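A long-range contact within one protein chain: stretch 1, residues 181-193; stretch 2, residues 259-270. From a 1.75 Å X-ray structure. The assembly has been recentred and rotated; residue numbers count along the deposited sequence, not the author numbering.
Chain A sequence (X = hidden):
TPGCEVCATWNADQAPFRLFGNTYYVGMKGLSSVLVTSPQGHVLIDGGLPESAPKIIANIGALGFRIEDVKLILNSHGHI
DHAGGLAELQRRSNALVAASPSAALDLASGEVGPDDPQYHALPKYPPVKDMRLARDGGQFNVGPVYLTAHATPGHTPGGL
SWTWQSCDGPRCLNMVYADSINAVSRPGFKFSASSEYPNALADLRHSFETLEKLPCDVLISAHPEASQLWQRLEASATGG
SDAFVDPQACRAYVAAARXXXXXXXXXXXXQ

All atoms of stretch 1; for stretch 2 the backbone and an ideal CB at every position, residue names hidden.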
ATOM      1  N   ILE A 181       2.585   7.922   3.881  1.00 17.07           N
ATOM      2  CA  ILE A 181       2.853   8.656   5.117  1.00 19.66           C
ATOM      3  C   ILE A 181       2.892  10.157   4.833  1.00 18.59           C
ATOM      4  O   ILE A 181       3.524  10.927   5.567  1.00 19.69           O
ATOM      5  CB  ILE A 181       4.179   8.213   5.765  1.00 20.55           C
ATOM      6  CG1 ILE A 181       5.301   8.216   4.732  1.00 21.21           C
ATOM      7  CG2 ILE A 181       4.029   6.825   6.372  1.00 16.04           C
ATOM      8  CD1 ILE A 181       6.672   7.982   5.323  1.00 21.58           C
ATOM      9  N   ASN A 182       2.210  10.567   3.765  1.00 18.53           N
ATOM     10  CA  ASN A 182       2.173  11.975   3.414  1.00 20.69           C
ATOM     11  C   ASN A 182       1.033  12.695   4.135  1.00 20.77           C
ATOM     12  O   ASN A 182      -0.116  12.237   4.142  1.00 17.90           O
ATOM     13  CB  ASN A 182       2.081  12.157   1.885  1.00 20.67           C
ATOM     14  CG  ASN A 182       0.862  11.470   1.247  1.00 20.47           C
ATOM     15  OD1 ASN A 182       0.402  10.413   1.688  1.00 20.68           O
ATOM     16  ND2 ASN A 182       0.359  12.073   0.173  1.00 20.42           N
ATOM     17  N   ALA A 183       1.378  13.820   4.758  1.00 18.81           N
ATOM     18  CA  ALA A 183       0.413  14.638   5.489  1.00 19.15           C
ATOM     19  C   ALA A 183      -0.425  15.489   4.530  1.00 18.88           C
ATOM     20  O   ALA A 183      -0.183  16.699   4.359  1.00 19.98           O
ATOM     21  CB  ALA A 183       1.130  15.527   6.512  1.00 20.13           C
ATOM     22  N   VAL A 184      -1.386  14.834   3.888  1.00 19.71           N
ATOM     23  CA  VAL A 184      -2.355  15.498   3.032  1.00 15.10           C
ATOM     24  C   VAL A 184      -3.744  15.174   3.577  1.00 18.76           C
ATOM     25  O   VAL A 184      -3.927  14.172   4.280  1.00 15.02           O
ATOM     26  CB  VAL A 184      -2.244  15.043   1.568  1.00 15.67           C
ATOM     27  CG1 VAL A 184      -0.842  15.275   1.055  1.00 19.81           C
ATOM     28  CG2 VAL A 184      -2.585  13.557   1.469  1.00 17.11           C
ATOM     29  N   SER A 185      -4.719  16.027   3.265  1.00 15.85           N
ATOM     30  CA  SER A 185      -6.054  15.917   3.852  1.00 16.40           C
ATOM     31  C   SER A 185      -7.084  16.673   3.021  1.00 15.93           C
ATOM     32  O   SER A 185      -6.742  17.312   2.028  1.00 18.23           O
ATOM     33  CB  SER A 185      -6.057  16.497   5.272  1.00 16.83           C
ATOM     34  OG  SER A 185      -5.901  17.909   5.198  1.00 15.96           O
ATOM     35  N   ARG A 186      -8.342  16.637   3.449  1.00 14.49           N
ATOM     36  CA  ARG A 186      -9.285  17.603   2.927  1.00 16.34           C
ATOM     37  C   ARG A 186      -8.870  18.998   3.411  1.00 17.06           C
ATOM     38  O   ARG A 186      -8.226  19.138   4.468  1.00 15.82           O
ATOM     39  CB  ARG A 186     -10.714  17.267   3.363  1.00 17.90           C
ATOM     40  CG  ARG A 186     -11.049  17.536   4.860  1.00 14.90           C
ATOM     41  CD  ARG A 186     -12.344  16.807   5.134  1.00 16.66           C
ATOM     42  NE  ARG A 186     -12.927  16.863   6.481  1.00 16.57           N
ATOM     43  CZ  ARG A 186     -12.473  16.186   7.541  1.00 17.20           C
ATOM     44  NH1 ARG A 186     -13.125  16.250   8.691  1.00 18.25           N
ATOM     45  NH2 ARG A 186     -11.347  15.477   7.476  1.00 18.30           N
ATOM     46  N   PRO A 187      -9.190  20.035   2.627  1.00 18.55           N
ATOM     47  CA  PRO A 187      -8.874  21.379   3.113  1.00 16.15           C
ATOM     48  C   PRO A 187      -9.551  21.656   4.451  1.00 19.47           C
ATOM     49  O   PRO A 187     -10.682  21.227   4.690  1.00 17.87           O
ATOM     50  CB  PRO A 187      -9.419  22.294   2.007  1.00 18.94           C
ATOM     51  CG  PRO A 187      -9.310  21.448   0.769  1.00 17.93           C
ATOM     52  CD  PRO A 187      -9.693  20.052   1.242  1.00 18.68           C
ATOM     53  N   GLY A 188      -8.839  22.335   5.333  1.00 18.58           N
ATOM     54  CA  GLY A 188      -9.406  22.690   6.620  1.00 16.98           C
ATOM     55  C   GLY A 188      -9.028  21.744   7.744  1.00 18.92           C
ATOM     56  O   GLY A 188      -9.032  22.155   8.898  1.00 16.61           O
ATOM     57  N   PHE A 189      -8.694  20.490   7.413  1.00 14.24           N
ATOM     58  CA  PHE A 189      -8.211  19.536   8.415  1.00 17.02           C
ATOM     59  C   PHE A 189      -6.842  19.971   8.900  1.00 15.65           C
ATOM     60  O   PHE A 189      -6.025  20.422   8.099  1.00 17.82           O
ATOM     61  CB  PHE A 189      -8.140  18.116   7.842  1.00 18.04           C
ATOM     62  CG  PHE A 189      -7.561  17.103   8.802  1.00 15.58           C
ATOM     63  CD1 PHE A 189      -8.380  16.458   9.716  1.00 16.06           C
ATOM     64  CD2 PHE A 189      -6.201  16.812   8.799  1.00 18.38           C
ATOM     65  CE1 PHE A 189      -7.864  15.525  10.609  1.00 15.81           C
ATOM     66  CE2 PHE A 189      -5.671  15.867   9.681  1.00 16.56           C
ATOM     67  CZ  PHE A 189      -6.506  15.236  10.595  1.00 19.38           C
ATOM     68  N   LYS A 190      -6.599  19.854  10.207  1.00 16.06           N
ATOM     69  CA  LYS A 190      -5.318  20.242  10.784  1.00 17.73           C
ATOM     70  C   LYS A 190      -4.665  19.059  11.496  1.00 19.84           C
ATOM     71  O   LYS A 190      -5.170  18.550  12.501  1.00 19.31           O
ATOM     72  CB  LYS A 190      -5.497  21.433  11.729  1.00 24.47           C
ATOM     73  CG  LYS A 190      -5.939  22.711  11.011  1.00 24.32           C
ATOM     74  CD  LYS A 190      -5.363  23.972  11.641  1.00 31.31           C
ATOM     75  CE  LYS A 190      -6.031  25.214  11.064  1.00 39.92           C
ATOM     76  NZ  LYS A 190      -5.498  26.492  11.631  1.00 44.70           N
ATOM     77  N   PHE A 191      -3.553  18.595  10.943  1.00 18.96           N
ATOM     78  CA  PHE A 191      -2.788  17.527  11.585  1.00 21.93           C
ATOM     79  C   PHE A 191      -2.332  17.922  12.991  1.00 22.47           C
ATOM     80  O   PHE A 191      -2.189  17.075  13.884  1.00 23.59           O
ATOM     81  CB  PHE A 191      -1.583  17.165  10.731  1.00 20.75           C
ATOM     82  CG  PHE A 191      -1.933  16.328   9.540  1.00 17.58           C
ATOM     83  CD1 PHE A 191      -1.929  14.943   9.626  1.00 17.88           C
ATOM     84  CD2 PHE A 191      -2.282  16.928   8.337  1.00 18.07           C
ATOM     85  CE1 PHE A 191      -2.262  14.163   8.521  1.00 16.44           C
ATOM     86  CE2 PHE A 191      -2.604  16.155   7.219  1.00 16.88           C
ATOM     87  CZ  PHE A 191      -2.609  14.778   7.321  1.00 17.21           C
ATOM     88  N   SER A 192      -2.117  19.219  13.178  1.00 25.24           N
ATOM     89  CA  SER A 192      -1.617  19.743  14.441  1.00 23.79           C
ATOM     90  C   SER A 192      -2.740  20.055  15.430  1.00 28.63           C
ATOM     91  O   SER A 192      -2.463  20.405  16.575  1.00 26.40           O
ATOM     92  CB  SER A 192      -0.780  21.008  14.203  1.00 23.82           C
ATOM     93  OG  SER A 192      -1.562  22.057  13.647  1.00 24.58           O
ATOM     94  N   ALA A 193      -3.997  19.933  15.012  1.00 22.05           N
ATOM     95  CA  ALA A 193      -5.083  20.364  15.894  1.00 26.03           C
ATOM     96  C   ALA A 193      -6.413  19.682  15.596  1.00 25.51           C
ATOM     97  O   ALA A 193      -7.452  20.322  15.582  1.00 28.63           O
ATOM     98  CB  ALA A 193      -5.249  21.893  15.816  1.00 24.83           C
ATOM     99  N   UNK A 259       9.996  16.188   5.238  1.00 28.54           N
ATOM    100  CA  UNK A 259      10.053  17.475   4.566  1.00 28.36           C
ATOM    101  C   UNK A 259       8.654  17.986   4.275  1.00 29.52           C
ATOM    102  O   UNK A 259       8.346  19.160   4.528  1.00 26.44           O
ATOM    103  CB  UNK A 259      10.862  17.372   3.272  1.00 28.36           C
ATOM    104  N   UNK A 260       7.812  17.103   3.745  1.00 26.82           N
ATOM    105  CA  UNK A 260       6.422  17.445   3.469  1.00 27.42           C
ATOM    106  C   UNK A 260       5.717  17.845   4.771  1.00 27.17           C
ATOM    107  O   UNK A 260       5.014  18.860   4.818  1.00 24.42           O
ATOM    108  CB  UNK A 260       5.701  16.272   2.802  1.00 27.42           C
ATOM    109  N   UNK A 261       5.890  17.051   5.828  1.00 23.27           N
ATOM    110  CA  UNK A 261       5.247  17.387   7.107  1.00 27.09           C
ATOM    111  C   UNK A 261       5.685  18.758   7.644  1.00 28.91           C
ATOM    112  O   UNK A 261       4.854  19.522   8.156  1.00 24.34           O
ATOM    113  CB  UNK A 261       5.562  16.307   8.144  1.00 27.09           C
ATOM    114  N   UNK A 262       6.976  19.075   7.537  1.00 27.80           N
ATOM    115  CA  UNK A 262       7.476  20.371   8.003  1.00 29.39           C
ATOM    116  C   UNK A 262       6.783  21.525   7.292  1.00 27.69           C
ATOM    117  O   UNK A 262       6.403  22.520   7.919  1.00 30.12           O
ATOM    118  CB  UNK A 262       8.988  20.464   7.792  1.00 29.39           C
ATOM    119  N   UNK A 263       6.613  21.382   5.984  1.00 23.56           N
ATOM    120  CA  UNK A 263       5.933  22.398   5.184  1.00 30.10           C
ATOM    121  C   UNK A 263       4.474  22.512   5.566  1.00 28.31           C
ATOM    122  O   UNK A 263       3.925  23.612   5.635  1.00 26.49           O
ATOM    123  CB  UNK A 263       6.057  22.079   3.693  1.00 30.10           C
ATOM    124  N   UNK A 264       3.844  21.361   5.772  1.00 25.71           N
ATOM    125  CA  UNK A 264       2.430  21.305   6.110  1.00 26.37           C
ATOM    126  C   UNK A 264       2.165  21.988   7.449  1.00 26.65           C
ATOM    127  O   UNK A 264       1.259  22.821   7.559  1.00 27.60           O
ATOM    128  CB  UNK A 264       1.948  19.853   6.149  1.00 26.37           C
ATOM    129  N   UNK A 265       2.973  21.653   8.453  1.00 23.19           N
ATOM    130  CA  UNK A 265       2.855  22.276   9.776  1.00 27.66           C
ATOM    131  C   UNK A 265       3.096  23.774   9.727  1.00 29.29           C
ATOM    132  O   UNK A 265       2.465  24.532  10.460  1.00 30.01           O
ATOM    133  CB  UNK A 265       3.840  21.631  10.754  1.00 27.66           C
ATOM    134  N   UNK A 266       4.014  24.209   8.872  1.00 28.16           N
ATOM    135  CA  UNK A 266       4.238  25.638   8.718  1.00 30.59           C
ATOM    136  C   UNK A 266       2.986  26.302   8.138  1.00 35.40           C
ATOM    137  O   UNK A 266       2.590  27.374   8.584  1.00 36.88           O
ATOM    138  CB  UNK A 266       5.452  25.900   7.825  1.00 30.59           C
ATOM    139  N   UNK A 267       2.344  25.651   7.172  1.00 31.19           N
ATOM    140  CA  UNK A 267       1.110  26.184   6.587  1.00 32.26           C
ATOM    141  C   UNK A 267      -0.030  26.219   7.605  1.00 33.84           C
ATOM    142  O   UNK A 267      -0.807  27.168   7.628  1.00 38.54           O
ATOM    143  CB  UNK A 267       0.697  25.347   5.375  1.00 32.26           C
ATOM    144  N   UNK A 268      -0.125  25.202   8.460  1.00 25.20           N
ATOM    145  CA  UNK A 268      -1.208  25.156   9.440  1.00 29.52           C
ATOM    146  C   UNK A 268      -1.053  26.240  10.508  1.00 34.72           C
ATOM    147  O   UNK A 268      -2.046  26.720  11.068  1.00 32.94           O
ATOM    148  CB  UNK A 268      -1.259  23.777  10.101  1.00 29.52           C
ATOM    149  N   UNK A 269       0.187  26.621  10.800  1.00 36.61           N
ATOM    150  CA  UNK A 269       0.432  27.545  11.909  1.00 39.48           C
ATOM    151  C   UNK A 269       0.364  29.022  11.517  1.00 43.16           C
ATOM    152  O   UNK A 269       0.216  29.881  12.388  1.00 45.20           O
ATOM    153  CB  UNK A 269       1.805  27.253  12.517  1.00 39.48           C
ATOM    154  N   UNK A 270       0.456  29.326  10.224  1.00 42.70           N
ATOM    155  CA  UNK A 270       0.446  30.726   9.789  1.00 47.95           C
ATOM    156  C   UNK A 270      -0.725  31.052   8.866  1.00 52.14           C
ATOM    157  O   UNK A 270      -1.052  30.287   7.959  1.00 54.57           O
ATOM    158  CB  UNK A 270       1.760  31.058   9.079  1.00 47.95           C
TER

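Stretch 2 runs as a helix from 259 to 269, and stretch 1 packs against it as an irregular chain with two beta turns. The helical repeat brings 260, 264 and 268 to the same side, with 261 and 265 beside them.

At 259 the ideal CB has nothing of stretch 1 within 5.5 Å, so this contact sets no preference. The residue is Thr 259, whose OG1 is hydrogen-bonded elsewhere in the structure.

At 260 CA-to-CB points toward stretch 1, and the ideal CB lies 5.3 Å from Ala 183 N. The gap, the methyl of Ala 183 and the CB of Asn 182 favour an apolar chain of moderate length: leucine, isoleucine or methionine would suit. It is Leu 260, which sets CD2 3.8 Å from Ala 183 CB and CD1 3.8 Å from Asn 182 CB.

Position 261 points sideways, but its ideal CB is 4.8 Å from Ala 183 CB, so a modest apolar chain could reach that methyl. Leu 261 does so, its CD1 3.8 Å from Ala 183 CB.

Positions 262 and 263 are out of reach of stretch 1, and many helix-compatible residues would serve. They are Asp 262 and Ser 263.

At 264 CB points toward stretch 1, 4.2 Å from Ala 183 O. Ser 185 OG lies 8.1 Å from this ideal CB and Phe 189 O 8.2 Å, acceptors that call for a long donor: arginine best, lysine only if fully extended. Arg 264 NH2 donates to Ser 185 OG at 2.8 Å and, weakly, to Phe 189 O at 2.7 Å. Water 1 links NH1 to Ala 183 O, accepting from NH1 at 3.0 Å and donating to Ala 183 O at 2.9 Å. The Phe 191 ring presents its edge to the guanidinium, with CD2 over one guanidinium face.

Position 265 points sideways with no stretch 1 atom within 5.5 Å of its ideal CB; a longer apolar chain could still come close. Leu 265 brings CD2 4.0 Å from Ser 192 CB.

Positions 266 and 267 are again out of reach and leave the choice wide; they hold Asp 266 and Gln 267.

At 268 CB points toward stretch 1, 4.0 Å from Ser 192 OG and 4.4 Å from Lys 190 CD. The adjacent backbone N-H groups of Phe 191 and Ser 192 and the serine hydroxyl ask for a carboxylate, and glutamate has the reach; glutamine could meet only part of this. Glu 268 uses both oxygens: OE2 accepts from Phe 191 N at 2.8 Å, while OE1 accepts from Ser 192 N at 2.9 Å and Ser 192 OG at 2.7 Å. OE2 also forms a salt bridge with Arg 264 NE at 2.7 Å, one turn back.

Position 269 points sideways, so a long, flexible chain such as lysine, arginine or glutamine would serve. Lys 269 ends with NZ 3.6 Å from Ser 192 OG.

Position 270 is out of reach of stretch 1, which sets no preference there; it is Gln 270.

Stretch 2, residues 259-270: TLLDSRLDQEKQ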
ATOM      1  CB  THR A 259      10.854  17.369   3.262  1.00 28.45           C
ATOM      2  OG1 THR A 259      12.207  17.029   3.581  1.00 31.40           O
ATOM      3  CG2 THR A 259      10.846  18.676   2.512  1.00 28.41           C
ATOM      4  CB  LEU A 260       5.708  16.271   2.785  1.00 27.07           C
ATOM      5  CG  LEU A 260       4.241  16.375   2.352  1.00 25.82           C
ATOM      6  CD1 LEU A 260       3.934  15.386   1.249  1.00 26.58           C
ATOM      7  CD2 LEU A 260       3.265  16.173   3.494  1.00 29.35           C
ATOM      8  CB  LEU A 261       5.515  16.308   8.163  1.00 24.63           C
ATOM      9  CG  LEU A 261       4.845  16.604   9.510  1.00 25.50           C
ATOM     10  CD1 LEU A 261       3.334  16.731   9.355  1.00 21.82           C
ATOM     11  CD2 LEU A 261       5.183  15.541  10.541  1.00 20.41           C
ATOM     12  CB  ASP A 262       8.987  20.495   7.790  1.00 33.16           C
ATOM     13  CG  ASP A 262       9.787  19.581   8.695  1.00 37.70           C
ATOM     14  OD1 ASP A 262       9.272  19.201   9.768  1.00 42.24           O
ATOM     15  OD2 ASP A 262      10.942  19.256   8.338  1.00 42.24           O
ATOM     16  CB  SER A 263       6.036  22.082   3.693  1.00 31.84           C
ATOM     17  OG  SER A 263       7.362  22.232   3.239  1.00 39.42           O
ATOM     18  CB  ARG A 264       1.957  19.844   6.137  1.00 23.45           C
ATOM     19  CG  ARG A 264       0.560  19.632   6.707  1.00 22.71           C
ATOM     20  CD  ARG A 264      -0.498  20.345   5.896  1.00 25.68           C
ATOM     21  NE  ARG A 264      -1.816  20.183   6.497  1.00 20.34           N
ATOM     22  CZ  ARG A 264      -2.852  19.609   5.905  1.00 20.09           C
ATOM     23  NH1 ARG A 264      -2.738  19.152   4.662  1.00 20.52           N
ATOM     24  NH2 ARG A 264      -4.008  19.507   6.557  1.00 19.76           N
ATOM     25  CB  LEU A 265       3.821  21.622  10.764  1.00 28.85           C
ATOM     26  CG  LEU A 265       3.452  20.164  11.046  1.00 32.60           C
ATOM     27  CD1 LEU A 265       4.412  19.519  12.047  1.00 27.86           C
ATOM     28  CD2 LEU A 265       2.008  20.080  11.529  1.00 29.96           C
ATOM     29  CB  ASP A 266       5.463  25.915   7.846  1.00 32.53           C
ATOM     30  CG  ASP A 266       5.686  27.392   7.618  1.00 44.59           C
ATOM     31  OD1 ASP A 266       6.047  28.101   8.585  1.00 48.25           O
ATOM     32  OD2 ASP A 266       5.492  27.846   6.471  1.00 47.22           O
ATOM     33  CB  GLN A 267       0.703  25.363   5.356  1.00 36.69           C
ATOM     34  CG  GLN A 267       1.653  25.521   4.167  1.00 37.40           C
ATOM     35  CD  GLN A 267       1.459  24.452   3.095  1.00 42.06           C
ATOM     36  OE1 GLN A 267       0.613  23.566   3.228  1.00 47.10           O
ATOM     37  NE2 GLN A 267       2.257  24.526   2.032  1.00 37.39           N
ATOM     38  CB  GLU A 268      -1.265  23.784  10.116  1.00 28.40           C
ATOM     39  CG  GLU A 268      -1.593  22.637   9.158  1.00 28.54           C
ATOM     40  CD  GLU A 268      -1.974  21.345   9.865  1.00 24.43           C
ATOM     41  OE1 GLU A 268      -1.924  21.289  11.110  1.00 24.13           O
ATOM     42  OE2 GLU A 268      -2.331  20.373   9.162  1.00 24.39           O
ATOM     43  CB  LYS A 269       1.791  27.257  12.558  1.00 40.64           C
ATOM     44  CG  LYS A 269       1.886  25.910  13.275  1.00 41.82           C
ATOM     45  CD  LYS A 269       0.864  25.776  14.398  1.00 44.39           C
ATOM     46  CE  LYS A 269       0.906  24.384  15.021  1.00 41.02           C
ATOM     47  NZ  LYS A 269      -0.101  24.210  16.108  1.00 41.91           N
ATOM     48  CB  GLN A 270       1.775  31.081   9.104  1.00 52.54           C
ATOM     49  CG  GLN A 270       2.013  30.413   7.753  1.00 49.22           C
ATOM     50  CD  GLN A 270       3.486  30.368   7.370  1.00 50.57           C
ATOM     51  OE1 GLN A 270       4.354  30.198   8.226  1.00 53.72           O
ATOM     52  NE2 GLN A 270       3.771  30.519   6.081  1.00 47.72           N
TER
HETATM   53  O   HOH W   1      -0.521  18.998   2.674  1.00 32.80           O
HETATM   54  O   HOH W   2      -3.750  18.365   1.807  1.00 21.52           O
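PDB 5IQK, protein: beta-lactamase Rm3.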